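Local coordinates for Oxidored_FMN domain-containing protein ([Pseudomonas] geniculata N1, PDB 6L6J) that probably oxidises the amine 6-hydroxypseudooxynicotine, as a flavoprotein that carries FMN, a [4Fe-4S] cluster and bound ADP, at residues E40-R45 against A87-A92. Sequence-based numbering, arbitrary orientation.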
# COMPACT_ATOMS: atom_id res chain seq x y z
N GLU A 40 6.46 17.75 -3.37
CA GLU A 40 5.91 16.37 -3.52
C GLU A 40 4.65 16.26 -2.63
O GLU A 40 3.56 15.94 -3.15
CB GLU A 40 6.99 15.34 -3.21
CG GLU A 40 8.27 15.55 -4.00
CD GLU A 40 9.27 14.40 -4.05
OE1 GLU A 40 9.12 13.44 -3.25
OE2 GLU A 40 10.23 14.51 -4.85
N MET A 41 4.81 16.55 -1.35
CA MET A 41 3.73 16.57 -0.33
C MET A 41 2.58 17.48 -0.78
O MET A 41 1.44 17.01 -0.84
CB MET A 41 4.34 17.08 0.97
CG MET A 41 3.37 17.19 2.10
SD MET A 41 4.35 17.48 3.59
CE MET A 41 4.84 15.79 3.94
N ILE A 42 2.88 18.74 -1.13
CA ILE A 42 1.90 19.75 -1.62
C ILE A 42 1.12 19.15 -2.80
O ILE A 42 -0.09 19.01 -2.66
CB ILE A 42 2.60 21.09 -1.95
CG1 ILE A 42 2.88 21.90 -0.68
CG2 ILE A 42 1.82 21.92 -2.95
CD1 ILE A 42 3.95 22.98 -0.85
N ALA A 43 1.78 18.80 -3.89
CA ALA A 43 1.16 18.26 -5.13
C ALA A 43 0.37 16.97 -4.81
O ALA A 43 -0.73 16.76 -5.36
CB ALA A 43 2.24 18.00 -6.18
N PHE A 44 0.92 16.12 -3.94
CA PHE A 44 0.25 14.87 -3.52
C PHE A 44 -1.09 15.24 -2.89
O PHE A 44 -2.10 14.80 -3.40
CB PHE A 44 1.10 14.03 -2.56
CG PHE A 44 0.47 12.69 -2.27
CD1 PHE A 44 0.68 11.60 -3.12
CD2 PHE A 44 -0.37 12.52 -1.17
CE1 PHE A 44 0.06 10.38 -2.88
CE2 PHE A 44 -0.99 11.30 -0.94
CZ PHE A 44 -0.77 10.24 -1.79
N ARG A 45 -1.08 16.01 -1.81
CA ARG A 45 -2.29 16.33 -1.01
C ARG A 45 -3.27 17.16 -1.86
O ARG A 45 -4.45 16.83 -1.88
CB ARG A 45 -1.88 17.07 0.27
CG ARG A 45 -0.91 16.31 1.17
CD ARG A 45 -1.50 15.00 1.63
NE ARG A 45 -0.54 14.22 2.39
CZ ARG A 45 -0.72 12.97 2.80
NH1 ARG A 45 -1.84 12.34 2.52
NH2 ARG A 45 0.23 12.37 3.50
N ALA A 87 2.05 25.50 6.13
CA ALA A 87 0.98 26.45 5.75
C ALA A 87 0.68 26.33 4.25
O ALA A 87 -0.47 26.50 3.84
CB ALA A 87 1.38 27.85 6.11
N ARG A 88 1.71 26.04 3.45
CA ARG A 88 1.56 25.83 1.99
C ARG A 88 0.69 24.59 1.76
O ARG A 88 -0.12 24.62 0.82
CB ARG A 88 2.94 25.69 1.35
CG ARG A 88 3.89 26.83 1.68
CD ARG A 88 4.48 27.50 0.47
NE ARG A 88 5.67 26.83 -0.02
CZ ARG A 88 5.80 26.28 -1.23
NH1 ARG A 88 4.79 26.27 -2.08
NH2 ARG A 88 6.95 25.72 -1.57
N VAL A 89 0.89 23.54 2.57
CA VAL A 89 0.16 22.24 2.46
C VAL A 89 -1.31 22.53 2.74
O VAL A 89 -2.16 22.17 1.89
CB VAL A 89 0.71 21.19 3.44
CG1 VAL A 89 0.03 19.84 3.20
CG2 VAL A 89 2.23 21.05 3.37
N VAL A 90 -1.58 23.18 3.87
CA VAL A 90 -2.93 23.66 4.28
C VAL A 90 -3.59 24.43 3.13
O VAL A 90 -4.75 24.13 2.81
CB VAL A 90 -2.85 24.51 5.56
CG1 VAL A 90 -4.19 25.13 5.96
CG2 VAL A 90 -2.29 23.69 6.72
N ALA A 91 -2.87 25.36 2.52
CA ALA A 91 -3.38 26.26 1.45
C ALA A 91 -3.82 25.44 0.24
O ALA A 91 -4.94 25.70 -0.27
CB ALA A 91 -2.34 27.28 1.08
N ALA A 92 -3.02 24.46 -0.17
CA ALA A 92 -3.29 23.57 -1.33
C ALA A 92 -4.48 22.65 -1.04
O ALA A 92 -5.13 22.18 -2.00
CB ALA A 92 -2.06 22.78 -1.68
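Three flat groups, the guanidinium groups of Arg-88 and Arg-45 and the Phe-44 ring, lie at this contact. Over one face of the Arg-88 guanidinium sits the Ile-42 methyl CD1, 3.6 Å above the plane and displaced toward the rim, on the side of NH1. The other guanidinium, that of Arg-45, takes CD2 of Phe-44 from its own helix over one face, and Arg-45 CD lies in plane at the edge of the Phe-44 ring. Arg-88 curls back through bends at chi2 and chi3, so that Ile-42 CD1 touches both its head and its stem, 3.6 Å from Arg-88 CB. Ile-42 reaches across because CG1 is anti to the carbonyl carbon (chi1 -79°): CG1 lies 4.1 Å from Val-89 N, while the CG2 branch meets Ala-92 CB at 4.2 Å. Val-89 CG2 meets Met-41 SD at 4.2 Å and Ile-42 CG1 as well, and Val-89 CG1 lies alongside Arg-45 CG. An alanine in place of Ile-42 would remove CG1, CG2 and CD1 and would probably loosen the helix pairing, since these carbons meet Arg-88, Val-89 and Ala-92. The axes run nearly parallel, 8.9 Å apart and crossing at -18°, as expected of successive outer helices, 38-51 and 83-94, around the (beta/alpha)8 TIM barrel; strand 55-62 lies beneath, with Leu-58 touching Val-89 and Arg-45. No hydrogen bond spans the two segments, so their own cohesion is apolar, but Arg-88 NH2 forms a salt bridge with Glu-39, just before 40-45 on helix 38-51, tying the helices together beside it. Arg-45 NH2 instead makes a salt bridge to Glu-59 OE1 and a hydrogen bond to His-29 O. With the Arg-45 side chain about 7 Å from FMN, its buried charge is probably balanced at least in part by Glu-59, while its aliphatic stem serves the helix interface.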